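Local coordinates for protein esterase A (PDB 5GKV) that is a penicillin-binding protein homolog of the beta-lactamase family that probably hydrolyses esters with an active-site serine, at residues 74-79 with 217-222; 106-111 with 179-184; 126-131 with 168-173; 352-357 with 381-386. All coordinates share one frame; numbering follows the deposited sequence.

How the contacts relate
Contacts 1 and 3 border the probable active site, and contacts 2 and 4 lie farther out. Segment 74-79 of contact 1 runs into Ser80-Lys83, which fits the S-x-x-K motif of this family. In contact 3, Tyr169 is hydrogen-bonded to Lys83. The centres of contacts 1 and 3 are 25 Å apart, on opposite sides of the chain's centre, but their nearest atoms come within about 7 Å. Contact 2 is 16 Å from contact 3, centre to centre. Helix 173-186 joins them, since 168-173 leads into it and 179-184 lies on it. Contacts 2 and 3 are nested inside the loop closed by contact 1. Contact 4 closes later, on the seven-stranded sheet, with its centre 37 Å from that of contact 2.

Contact 1. Residues 74-79 with 217-222; sequences TLTALF and RVADLM
Leu75 is bound to the 217-222 segment through both of its backbone polar atoms. Ala219 N donates to Leu75 O at 2.7 Å, nearly along the C=O axis. Leu75 N donates to Arg217 O at 2.8 Å, tilted 30° from the carbonyl plane. The two bonds flank Val218 in the pattern of a parallel bridge. It is a single bridge, and the two chains then diverge. Two short CA-H...O contacts, from Thr74 to Arg217 O and from Val218 to Leu75 O, lie beside it. Farther along, a water takes over from direct bonding. It accepts from Ala77 N at 2.9 Å and donates to Ala219 O at 3.0 Å.

Packing spreads to both ends. Leu75 CD1 sits over the centre of one face of the Arg217 guanidinium, 3.6 Å from Arg217 CZ, and Leu75 CG is near NH1. The Arg217 chain is extended from CG to NE (chi2 -160°, chi3 -178°), and its end is held by salt bridges to Asp205 and Glu214 and by Asp73 O. These bonds probably fix the flat group against the leucine. At the other end, Phe79 and Leu221 meet tip to tip. Leu221 CD1 lies in the plane of the ring at its edge, 3.6 Å from Phe79 CZ. Leu221 CD2 faces Thr76 CG2 at 4.1 Å. Ala219 CB also packs on Thr74 CG2 at 3.8 Å.

Just after the bridge, strand 76-77 pairs with strand 266-268 in a small three-stranded antiparallel sheet. The loop therefore adds a bridge just before an edge strand that leads into the S-x-x-K motif of the beta-lactamase and penicillin-binding protein fold.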
loop_
_atom_site.group_PDB
_atom_site.type_symbol
_atom_site.label_atom_id
_atom_site.label_comp_id
_atom_site.label_asym_id
_atom_site.label_seq_id
_atom_site.Cartn_x
_atom_site.Cartn_y
_atom_site.Cartn_z
ATOM N N THR A 74 2.136 16.978 -8.069
ATOM C CA THR A 74 3.266 16.450 -7.317
ATOM C C THR A 74 3.036 14.970 -7.002
ATOM O O THR A 74 2.068 14.630 -6.315
ATOM C CB THR A 74 3.452 17.233 -6.018
ATOM O OG1 THR A 74 3.863 18.571 -6.293
ATOM C CG2 THR A 74 4.480 16.547 -5.130
ATOM N N LEU A 75 3.929 14.097 -7.477
ATOM C CA LEU A 75 3.910 12.670 -7.145
ATOM C C LEU A 75 4.776 12.393 -5.923
ATOM O O LEU A 75 5.768 13.090 -5.682
ATOM C CB LEU A 75 4.432 11.822 -8.314
ATOM C CG LEU A 75 3.605 11.854 -9.592
ATOM C CD1 LEU A 75 4.366 11.161 -10.725
ATOM C CD2 LEU A 75 2.275 11.159 -9.307
ATOM N N THR A 76 4.402 11.361 -5.154
ATOM C CA THR A 76 5.188 10.952 -3.988
ATOM C C THR A 76 5.297 9.438 -3.959
ATOM O O THR A 76 4.337 8.730 -4.280
ATOM C CB THR A 76 4.576 11.450 -2.645
ATOM O OG1 THR A 76 4.347 12.865 -2.714
ATOM C CG2 THR A 76 5.524 11.204 -1.476
ATOM N N ALA A 77 6.461 8.942 -3.559
ATOM C CA ALA A 77 6.601 7.516 -3.269
ATOM C C ALA A 77 5.623 7.076 -2.178
ATOM O O ALA A 77 5.528 7.702 -1.126
ATOM C CB ALA A 77 8.041 7.217 -2.841
ATOM N N LEU A 78 4.919 5.966 -2.421
ATOM C CA LEU A 78 3.873 5.490 -1.523
ATOM C C LEU A 78 4.357 4.440 -0.532
ATOM O O LEU A 78 3.652 4.162 0.444
ATOM C CB LEU A 78 2.708 4.890 -2.334
ATOM C CG LEU A 78 2.048 5.809 -3.361
ATOM C CD1 LEU A 78 0.947 5.037 -4.154
ATOM C CD2 LEU A 78 1.482 7.092 -2.695
ATOM N N PHE A 79 5.529 3.856 -0.765
ATOM C CA PHE A 79 6.056 2.723 -0.001
ATOM C C PHE A 79 4.939 1.688 0.133
ATOM O O PHE A 79 4.274 1.400 -0.872
ATOM C CB PHE A 79 6.673 3.232 1.300
ATOM C CG PHE A 79 7.853 4.119 1.054
ATOM C CD1 PHE A 79 9.072 3.565 0.686
ATOM C CD2 PHE A 79 7.730 5.497 1.104
ATOM C CE1 PHE A 79 10.160 4.378 0.402
ATOM C CE2 PHE A 79 8.811 6.313 0.829
ATOM C CZ PHE A 79 10.023 5.756 0.477
ATOM N N ARG A 217 8.455 15.759 -11.311
ATOM C CA ARG A 217 7.382 16.165 -10.404
ATOM C C ARG A 217 7.272 15.259 -9.179
ATOM O O ARG A 217 6.279 15.339 -8.442
ATOM C CB ARG A 217 6.045 16.239 -11.150
ATOM C CG ARG A 217 5.505 14.923 -11.693
ATOM C CD ARG A 217 4.481 15.203 -12.813
ATOM N NE ARG A 217 3.876 13.991 -13.364
ATOM C CZ ARG A 217 2.743 13.449 -12.920
ATOM N NH1 ARG A 217 2.089 14.004 -11.905
ATOM N NH2 ARG A 217 2.258 12.353 -13.488
ATOM N N VAL A 218 8.268 14.411 -8.949
ATOM C CA VAL A 218 8.308 13.558 -7.767
ATOM C C VAL A 218 8.874 14.353 -6.595
ATOM O O VAL A 218 9.940 14.971 -6.705
ATOM C CB VAL A 218 9.145 12.300 -8.038
ATOM C CG1 VAL A 218 9.401 11.537 -6.724
ATOM C CG2 VAL A 218 8.431 11.418 -9.034
ATOM N N ALA A 219 8.172 14.321 -5.462
ATOM C CA ALA A 219 8.584 15.085 -4.291
ATOM C C ALA A 219 9.859 14.517 -3.690
ATOM O O ALA A 219 10.074 13.307 -3.695
ATOM C CB ALA A 219 7.473 15.061 -3.238
ATOM N N ASP A 220 10.710 15.401 -3.165
ATOM C CA ASP A 220 11.752 14.978 -2.234
ATOM C C ASP A 220 11.134 14.324 -1.011
ATOM O O ASP A 220 10.071 14.727 -0.536
ATOM C CB ASP A 220 12.573 16.169 -1.712
ATOM C CG ASP A 220 13.407 16.839 -2.770
ATOM O OD1 ASP A 220 13.620 16.257 -3.852
ATOM O OD2 ASP A 220 13.858 17.967 -2.489
ATOM N N LEU A 221 11.861 13.382 -0.436
ATOM C CA LEU A 221 11.499 12.805 0.845
ATOM C C LEU A 221 12.405 13.351 1.939
ATOM O O LEU A 221 13.578 13.662 1.709
ATOM C CB LEU A 221 11.606 11.281 0.791
ATOM C CG LEU A 221 10.676 10.618 -0.227
ATOM C CD1 LEU A 221 10.993 9.141 -0.327
ATOM C CD2 LEU A 221 9.232 10.832 0.218
ATOM N N MET A 222 11.840 13.487 3.128
ATOM C CA MET A 222 12.608 13.753 4.330
ATOM C C MET A 222 12.537 12.507 5.194
ATOM O O MET A 222 11.446 12.093 5.601
ATOM C CB MET A 222 12.073 14.970 5.072
ATOM C CG MET A 222 12.954 15.396 6.227
ATOM S SD MET A 222 12.256 16.825 7.064
ATOM C CE MET A 222 10.928 17.239 5.940
HETATM O O HOH W 1 6.220 18.766 -7.767
HETATM O O HOH W 2 8.793 10.648 -3.414
#

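Contact 2. Residues 106-111 with 179-184; sequences ADVWPE and GEIFRR
Val108 and Arg184 mark the closest backbone approach, with their CA atoms 6.5 Å apart, where the end of the short helix 105-108 meets helix 173-186. The contact is a salt-bridge network set on Trp109, in a helical region of the beta-lactamase fold. Glu180 CG lies over the middle of the six-membered ring, 3.7 Å from the centroid and 4° off the ring normal, a CH-pi contact. Glu180 CG is anti to its backbone N (chi1 -179°), and a bend at chi2 turns the carboxylate toward the arginines. Ile181 CG1 touches the edge of the same ring, and Cys151 and Ala155 of helix 147-156 adjoin it. Val108 CG2 packs on Ile181 CG2 at 4.3 Å.

Glu180 is gripped side-on by two arginines. Arg183 gives one nitrogen to each oxygen, and Arg184 brings NE and NH2 both to OE2. OE2 thus accepts three bonds, the shortest from Arg184 NE at 2.6 Å. Glu180 OE1 also accepts from Trp147 NE1. These donors would be expected to favour a charged carboxylate.

The Arg184 guanidinium lies over the pyrrole end of Trp109, with the planes 33° apart. Trp109 CD1 is over its centre, 3.5 Å from Arg184 CZ. Nearer the backbone, Arg184 CD lies 3.3 Å from Val108 O, and a water bound to Arg184 NH1 gives a weak bond to that carbonyl. The network ends where Arg184 NH1 donates to Glu111 OE1 at 3.0 Å in a bent bond, on the syn side of the carboxylate but out of its plane.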
loop_
_atom_site.group_PDB
_atom_site.type_symbol
_atom_site.label_atom_id
_atom_site.label_comp_id
_atom_site.label_asym_id
_atom_site.label_seq_id
_atom_site.Cartn_x
_atom_site.Cartn_y
_atom_site.Cartn_z
ATOM N N ALA A 106 1.964 -22.785 -6.086
ATOM C CA ALA A 106 2.732 -23.660 -6.962
ATOM C C ALA A 106 1.967 -24.027 -8.223
ATOM O O ALA A 106 2.593 -24.362 -9.236
ATOM C CB ALA A 106 3.147 -24.920 -6.189
ATOM N N ASP A 107 0.632 -23.965 -8.189
ATOM C CA ASP A 107 -0.146 -24.295 -9.378
ATOM C C ASP A 107 0.143 -23.340 -10.529
ATOM O O ASP A 107 0.162 -23.759 -11.692
ATOM C CB ASP A 107 -1.637 -24.309 -9.060
ATOM C CG ASP A 107 -2.425 -25.098 -10.088
ATOM O OD1 ASP A 107 -3.452 -24.577 -10.572
ATOM O OD2 ASP A 107 -1.994 -26.225 -10.431
ATOM N N VAL A 108 0.379 -22.054 -10.241
ATOM C CA VAL A 108 0.700 -21.105 -11.308
ATOM C C VAL A 108 2.185 -20.770 -11.362
ATOM O O VAL A 108 2.633 -20.149 -12.340
ATOM C CB VAL A 108 -0.130 -19.808 -11.180
ATOM C CG1 VAL A 108 -1.618 -20.139 -11.070
ATOM C CG2 VAL A 108 0.335 -19.006 -9.991
ATOM N N TRP A 109 2.962 -21.186 -10.363
ATOM C CA TRP A 109 4.379 -20.842 -10.242
ATOM C C TRP A 109 5.078 -22.103 -9.753
ATOM O O TRP A 109 5.399 -22.240 -8.562
ATOM C CB TRP A 109 4.554 -19.656 -9.285
ATOM C CG TRP A 109 5.940 -19.185 -8.974
ATOM C CD1 TRP A 109 7.123 -19.645 -9.477
ATOM C CD2 TRP A 109 6.275 -18.140 -8.052
ATOM N NE1 TRP A 109 8.174 -18.943 -8.932
ATOM C CE2 TRP A 109 7.679 -18.016 -8.050
ATOM C CE3 TRP A 109 5.520 -17.292 -7.241
ATOM C CZ2 TRP A 109 8.344 -17.072 -7.266
ATOM C CZ3 TRP A 109 6.188 -16.349 -6.442
ATOM C CH2 TRP A 109 7.580 -16.256 -6.461
ATOM N N PRO A 110 5.290 -23.077 -10.649
ATOM C CA PRO A 110 5.717 -24.416 -10.200
ATOM C C PRO A 110 6.986 -24.408 -9.376
ATOM O O PRO A 110 7.113 -25.216 -8.443
ATOM C CB PRO A 110 5.912 -25.178 -11.518
ATOM C CG PRO A 110 4.999 -24.482 -12.485
ATOM C CD PRO A 110 5.064 -23.026 -12.108
ATOM N N GLU A 111 7.913 -23.494 -9.673
ATOM C CA GLU A 111 9.158 -23.408 -8.919
ATOM C C GLU A 111 8.931 -23.063 -7.452
ATOM O O GLU A 111 9.793 -23.366 -6.616
ATOM C CB GLU A 111 10.076 -22.382 -9.572
ATOM C CG GLU A 111 10.479 -22.752 -11.008
ATOM C CD GLU A 111 9.529 -22.218 -12.080
ATOM O OE1 GLU A 111 8.330 -21.987 -11.803
ATOM O OE2 GLU A 111 9.995 -22.042 -13.225
ATOM N N GLY A 179 3.428 -9.956 -7.288
ATOM C CA GLY A 179 3.706 -9.556 -8.657
ATOM C C GLY A 179 3.929 -10.746 -9.568
ATOM O O GLY A 179 3.521 -10.733 -10.733
ATOM N N GLU A 180 4.577 -11.790 -9.056
ATOM C CA GLU A 180 4.926 -12.915 -9.913
ATOM C C GLU A 180 3.719 -13.814 -10.137
ATOM O O GLU A 180 3.531 -14.334 -11.240
ATOM C CB GLU A 180 6.109 -13.686 -9.305
ATOM C CG GLU A 180 6.593 -14.883 -10.112
ATOM C CD GLU A 180 7.197 -14.517 -11.456
ATOM O OE1 GLU A 180 7.282 -13.315 -11.788
ATOM O OE2 GLU A 180 7.582 -15.456 -12.193
ATOM N N ILE A 181 2.885 -13.993 -9.111
ATOM C CA ILE A 181 1.599 -14.661 -9.304
ATOM C C ILE A 181 0.801 -13.936 -10.381
ATOM O O ILE A 181 0.298 -14.549 -11.337
ATOM C CB ILE A 181 0.824 -14.725 -7.977
ATOM C CG1 ILE A 181 1.546 -15.624 -6.952
ATOM C CG2 ILE A 181 -0.611 -15.216 -8.212
ATOM C CD1 ILE A 181 0.956 -15.497 -5.561
ATOM N N PHE A 182 0.712 -12.605 -10.260
ATOM C CA PHE A 182 -0.010 -11.807 -11.255
ATOM C C PHE A 182 0.564 -12.002 -12.657
ATOM O O PHE A 182 -0.178 -12.257 -13.616
ATOM C CB PHE A 182 0.036 -10.321 -10.881
ATOM C CG PHE A 182 -0.779 -9.462 -11.805
ATOM C CD1 PHE A 182 -0.222 -8.929 -12.951
ATOM C CD2 PHE A 182 -2.109 -9.213 -11.530
ATOM C CE1 PHE A 182 -0.991 -8.160 -13.810
ATOM C CE2 PHE A 182 -2.881 -8.456 -12.383
ATOM C CZ PHE A 182 -2.318 -7.932 -13.523
ATOM N N ARG A 183 1.884 -11.844 -12.798
ATOM C CA ARG A 183 2.534 -11.923 -14.106
ATOM C C ARG A 183 2.282 -13.274 -14.773
ATOM O O ARG A 183 1.940 -13.344 -15.962
ATOM C CB ARG A 183 4.039 -11.661 -13.947
ATOM C CG ARG A 183 4.797 -11.364 -15.235
ATOM C CD ARG A 183 6.324 -11.266 -14.997
ATOM N NE ARG A 183 6.901 -12.545 -14.573
ATOM C CZ ARG A 183 6.900 -13.658 -15.312
ATOM N NH1 ARG A 183 6.353 -13.661 -16.527
ATOM N NH2 ARG A 183 7.439 -14.778 -14.833
ATOM N N ARG A 184 2.428 -14.360 -14.017
ATOM C CA ARG A 184 2.230 -15.687 -14.594
ATOM C C ARG A 184 0.784 -15.935 -14.997
ATOM O O ARG A 184 0.531 -16.690 -15.945
ATOM C CB ARG A 184 2.690 -16.750 -13.610
ATOM C CG ARG A 184 4.133 -16.557 -13.230
ATOM C CD ARG A 184 4.885 -17.826 -13.204
ATOM N NE ARG A 184 6.263 -17.591 -12.797
ATOM C CZ ARG A 184 7.194 -18.536 -12.781
ATOM N NH1 ARG A 184 6.874 -19.766 -13.162
ATOM N NH2 ARG A 184 8.434 -18.250 -12.380
HETATM O O HOH W 3 4.466 -20.859 -15.039
#

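Contact 3. Residues 126-131 with 168-173; sequences LSHQAG and GYHPVT
His128 and Tyr169 bring two irregular segments together, with their CA atoms 5.2 Å apart. His128 has positive phi and is the C-prime residue of a Schellman motif that ends helix 122-126. The turn leaves His128 O pointing at the other segment, where Gly168 N donates to it at 2.9 Å in an almost straight bond of 174°. A second bond reaches its side chain. His170 N donates to His128 ND1 at 3.0 Å, with the donor 37° out of the imidazole plane.

The three aromatic residues form a buried cluster. The side chains of His128 and Tyr169 lie side by side and point the same way. Tyr169 CD1 sits over one face of the His128 ring, toward its rim, 3.5 Å from His128 CE1. The ring planes are inclined to each other. Trp318 and Tyr174 also meet the His128 ring. The hydroxyl of Tyr169 is hydrogen-bonded to Lys83, and Ser80 touches the tyrosine side chain. This is consistent with the active-site tyrosine of class C beta-lactamases and related esterases. His128 packs on Tyr169 and binds the next backbone N, so it may help to position this tyrosine from the second shell.

His170 runs past His128 in the opposite direction. Its CG is beside its backbone N, anti to the carbonyl carbon (chi1 -64°), placing His170 CG 3.9 Å from His128 ND1. His170 ND1 makes a weak bond to Gly168 O, which also accepts from Ser133. At the far rim, Gly131 N lies in the plane of the His170 ring, 3.8 Å from His170 NE2.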
loop_
_atom_site.group_PDB
_atom_site.type_symbol
_atom_site.label_atom_id
_atom_site.label_comp_id
_atom_site.label_asym_id
_atom_site.label_seq_id
_atom_site.Cartn_x
_atom_site.Cartn_y
_atom_site.Cartn_z
ATOM N N LEU A 126 -0.690 -13.694 0.461
ATOM C CA LEU A 126 -1.051 -12.280 0.497
ATOM C C LEU A 126 -1.387 -11.795 1.896
ATOM O O LEU A 126 -1.349 -10.585 2.128
ATOM C CB LEU A 126 -2.228 -12.004 -0.444
ATOM C CG LEU A 126 -1.915 -12.194 -1.932
ATOM C CD1 LEU A 126 -3.173 -11.924 -2.751
ATOM C CD2 LEU A 126 -0.780 -11.277 -2.366
ATOM N N SER A 127 -1.667 -12.700 2.839
ATOM C CA SER A 127 -1.895 -12.321 4.225
ATOM C C SER A 127 -0.671 -12.575 5.114
ATOM O O SER A 127 -0.803 -12.645 6.342
ATOM C CB SER A 127 -3.135 -13.036 4.773
ATOM O OG SER A 127 -3.023 -14.452 4.658
ATOM N N HIS A 128 0.516 -12.680 4.516
ATOM C CA HIS A 128 1.784 -12.695 5.230
ATOM C C HIS A 128 1.933 -13.942 6.092
ATOM O O HIS A 128 2.567 -13.909 7.143
ATOM C CB HIS A 128 1.956 -11.393 6.049
ATOM C CG HIS A 128 1.778 -10.163 5.200
ATOM N ND1 HIS A 128 2.785 -9.662 4.396
ATOM C CD2 HIS A 128 0.686 -9.398 4.953
ATOM C CE1 HIS A 128 2.333 -8.619 3.717
ATOM N NE2 HIS A 128 1.061 -8.435 4.034
ATOM N N GLN A 129 1.371 -15.062 5.628
ATOM C CA GLN A 129 1.448 -16.316 6.362
ATOM C C GLN A 129 2.544 -17.246 5.866
ATOM O O GLN A 129 2.876 -18.209 6.571
ATOM C CB GLN A 129 0.110 -17.049 6.283
ATOM C CG GLN A 129 -1.018 -16.321 6.949
ATOM C CD GLN A 129 -2.252 -17.179 6.984
ATOM O OE1 GLN A 129 -2.267 -18.216 7.647
ATOM N NE2 GLN A 129 -3.286 -16.775 6.257
ATOM N N ALA A 130 3.106 -16.994 4.678
ATOM C CA ALA A 130 3.962 -17.971 4.012
ATOM C C ALA A 130 5.401 -17.983 4.525
ATOM O O ALA A 130 6.224 -18.712 3.966
ATOM C CB ALA A 130 3.967 -17.733 2.498
ATOM N N GLY A 131 5.736 -17.188 5.541
ATOM C CA GLY A 131 7.030 -17.327 6.177
ATOM C C GLY A 131 8.209 -16.788 5.408
ATOM O O GLY A 131 9.345 -17.150 5.719
ATOM N N GLY A 168 3.464 -12.677 9.643
ATOM C CA GLY A 168 4.750 -12.019 9.774
ATOM C C GLY A 168 4.977 -11.141 8.562
ATOM O O GLY A 168 5.447 -11.601 7.517
ATOM N N TYR A 169 4.618 -9.875 8.707
ATOM C CA TYR A 169 4.566 -8.939 7.590
ATOM C C TYR A 169 5.812 -9.018 6.715
ATOM O O TYR A 169 6.938 -9.008 7.214
ATOM C CB TYR A 169 4.397 -7.536 8.159
ATOM C CG TYR A 169 4.344 -6.429 7.128
ATOM C CD1 TYR A 169 3.269 -6.322 6.252
ATOM C CD2 TYR A 169 5.340 -5.455 7.074
ATOM C CE1 TYR A 169 3.203 -5.275 5.317
ATOM C CE2 TYR A 169 5.278 -4.408 6.160
ATOM C CZ TYR A 169 4.213 -4.333 5.287
ATOM O OH TYR A 169 4.168 -3.298 4.396
ATOM N N HIS A 170 5.597 -9.131 5.399
ATOM C CA HIS A 170 6.625 -9.195 4.367
ATOM C C HIS A 170 6.794 -7.805 3.750
ATOM O O HIS A 170 6.098 -7.501 2.772
ATOM C CB HIS A 170 6.227 -10.165 3.249
ATOM C CG HIS A 170 6.092 -11.607 3.660
ATOM N ND1 HIS A 170 5.547 -12.008 4.862
ATOM C CD2 HIS A 170 6.387 -12.745 2.984
ATOM C CE1 HIS A 170 5.536 -13.331 4.918
ATOM N NE2 HIS A 170 6.035 -13.800 3.788
ATOM N N PRO A 171 7.680 -6.938 4.256
ATOM C CA PRO A 171 7.661 -5.539 3.774
ATOM C C PRO A 171 8.102 -5.373 2.322
ATOM O O PRO A 171 7.585 -4.486 1.637
ATOM C CB PRO A 171 8.605 -4.813 4.742
ATOM C CG PRO A 171 9.511 -5.873 5.262
ATOM C CD PRO A 171 8.674 -7.138 5.325
ATOM N N VAL A 172 9.038 -6.176 1.831
ATOM C CA VAL A 172 9.521 -6.074 0.458
ATOM C C VAL A 172 9.128 -7.295 -0.371
ATOM O O VAL A 172 8.645 -7.167 -1.498
ATOM C CB VAL A 172 11.051 -5.856 0.431
ATOM C CG1 VAL A 172 11.516 -5.597 -0.997
ATOM C CG2 VAL A 172 11.457 -4.716 1.380
ATOM N N THR A 173 9.322 -8.493 0.183
ATOM C CA THR A 173 9.113 -9.724 -0.574
ATOM C C THR A 173 7.675 -9.882 -1.054
ATOM O O THR A 173 7.442 -10.524 -2.085
ATOM C CB THR A 173 9.515 -10.932 0.277
ATOM O OG1 THR A 173 8.774 -10.904 1.506
ATOM C CG2 THR A 173 11.015 -10.871 0.590
#

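Contact 4. Residues 352-357 with 381-386; sequences PTRGVS and AAYASL
Val356 and Leu386 give the purely apolar part of this contact. Their side chains slide past each other in opposite directions, with Val356 CG1 4.2 Å from Leu386 CD1. Val356 also meets the end of Tyr383. Val356 CG2 lies 3.6 Å from Tyr383 CZ. Packing is tight where Val356 CG2 approaches Tyr383 OH, at 3.2 Å.

Arg354 comes up to the edge of the tyrosine ring, which lies against one face of its guanidinium. The chain bends at chi2 (-81°) and again at chi3 (-64°). Arg354 NH1 lies 3.9 Å from Tyr383 CD2. The two planes are 73° apart. Arg354 NH2 rests 3.6 Å from Leu386 CD1.

Polar bonding runs through Asp351 instead. Tyr383 OH is hydrogen-bonded to its carboxylate, which also accepts from Arg354 N. Asp351 thus links the helix side to the turn.

A G1 beta bulge, formed by Gly355 and Val356 opposite Asp351, lies at the turn between antiparallel strands 347-351 and 356-362. The contact packs the C-terminal helix 373-384 and the tail after it against the seven-stranded sheet of the beta-lactamase fold.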
loop_
_atom_site.group_PDB
_atom_site.type_symbol
_atom_site.label_atom_id
_atom_site.label_comp_id
_atom_site.label_asym_id
_atom_site.label_seq_id
_atom_site.Cartn_x
_atom_site.Cartn_y
_atom_site.Cartn_z
ATOM N N PRO A 352 -16.607 0.284 2.604
ATOM C CA PRO A 352 -17.802 -0.064 1.816
ATOM C C PRO A 352 -19.093 0.148 2.577
ATOM O O PRO A 352 -20.133 0.337 1.941
ATOM C CB PRO A 352 -17.596 -1.549 1.483
ATOM C CG PRO A 352 -16.127 -1.767 1.609
ATOM C CD PRO A 352 -15.679 -0.847 2.732
ATOM N N THR A 353 -19.056 0.113 3.914
ATOM C CA THR A 353 -20.280 0.258 4.697
ATOM C C THR A 353 -20.827 1.677 4.617
ATOM O O THR A 353 -22.039 1.874 4.473
ATOM C CB THR A 353 -20.017 -0.124 6.148
ATOM O OG1 THR A 353 -19.577 -1.487 6.205
ATOM C CG2 THR A 353 -21.268 0.037 6.982
ATOM N N ARG A 354 -19.954 2.677 4.723
ATOM C CA ARG A 354 -20.361 4.074 4.633
ATOM C C ARG A 354 -20.218 4.643 3.224
ATOM O O ARG A 354 -20.670 5.763 2.975
ATOM C CB ARG A 354 -19.545 4.924 5.620
ATOM C CG ARG A 354 -19.472 4.366 7.044
ATOM C CD ARG A 354 -20.713 4.695 7.839
ATOM N NE ARG A 354 -20.878 6.133 8.030
ATOM C CZ ARG A 354 -20.419 6.809 9.079
ATOM N NH1 ARG A 354 -19.755 6.186 10.050
ATOM N NH2 ARG A 354 -20.631 8.118 9.159
ATOM N N GLY A 355 -19.598 3.914 2.297
ATOM C CA GLY A 355 -19.416 4.429 0.950
ATOM C C GLY A 355 -18.313 5.463 0.787
ATOM O O GLY A 355 -18.299 6.176 -0.219
ATOM N N VAL A 356 -17.370 5.556 1.723
ATOM C CA VAL A 356 -16.356 6.606 1.667
ATOM C C VAL A 356 -14.980 5.976 1.480
ATOM O O VAL A 356 -14.778 4.777 1.683
ATOM C CB VAL A 356 -16.378 7.509 2.919
ATOM C CG1 VAL A 356 -17.770 8.088 3.134
ATOM C CG2 VAL A 356 -15.929 6.743 4.157
ATOM N N SER A 357 -14.025 6.808 1.072
ATOM C CA SER A 357 -12.639 6.387 0.908
ATOM C C SER A 357 -11.752 7.607 1.103
ATOM O O SER A 357 -12.227 8.750 1.089
ATOM C CB SER A 357 -12.396 5.780 -0.485
ATOM O OG SER A 357 -12.709 6.762 -1.463
ATOM N N ALA A 381 -11.547 13.490 11.493
ATOM C CA ALA A 381 -12.282 14.719 11.204
ATOM C C ALA A 381 -13.241 14.540 10.035
ATOM O O ALA A 381 -14.349 15.106 10.030
ATOM C CB ALA A 381 -11.309 15.863 10.904
ATOM N N ALA A 382 -12.823 13.792 9.011
ATOM C CA ALA A 382 -13.705 13.581 7.870
ATOM C C ALA A 382 -14.949 12.809 8.295
ATOM O O ALA A 382 -16.074 13.181 7.941
ATOM C CB ALA A 382 -12.956 12.847 6.757
ATOM N N TYR A 383 -14.761 11.731 9.074
ATOM C CA TYR A 383 -15.911 10.957 9.537
ATOM C C TYR A 383 -16.803 11.772 10.469
ATOM O O TYR A 383 -18.031 11.615 10.445
ATOM C CB TYR A 383 -15.452 9.676 10.240
ATOM C CG TYR A 383 -15.257 8.503 9.301
ATOM C CD1 TYR A 383 -13.998 8.217 8.767
ATOM C CD2 TYR A 383 -16.324 7.670 8.960
ATOM C CE1 TYR A 383 -13.814 7.136 7.903
ATOM C CE2 TYR A 383 -16.147 6.590 8.105
ATOM C CZ TYR A 383 -14.889 6.334 7.581
ATOM O OH TYR A 383 -14.705 5.269 6.739
ATOM N N ALA A 384 -16.210 12.624 11.317
ATOM C CA ALA A 384 -17.013 13.456 12.212
ATOM C C ALA A 384 -17.808 14.511 11.456
ATOM O O ALA A 384 -18.698 15.141 12.040
ATOM C CB ALA A 384 -16.125 14.140 13.258
ATOM N N SER A 385 -17.498 14.724 10.181
ATOM C CA SER A 385 -18.222 15.664 9.341
ATOM C C SER A 385 -19.405 15.028 8.631
ATOM O O SER A 385 -20.204 15.750 8.020
ATOM C CB SER A 385 -17.271 16.274 8.305
ATOM O OG SER A 385 -16.227 16.984 8.959
ATOM N N LEU A 386 -19.527 13.709 8.687
ATOM C CA LEU A 386 -20.580 13.005 7.954
ATOM C C LEU A 386 -21.892 13.100 8.719
ATOM O O LEU A 386 -22.952 13.187 8.105
ATOM C CB LEU A 386 -20.195 11.533 7.731
ATOM C CG LEU A 386 -18.941 11.331 6.863
ATOM C CD1 LEU A 386 -18.506 9.878 6.810
ATOM C CD2 LEU A 386 -19.178 11.850 5.468
#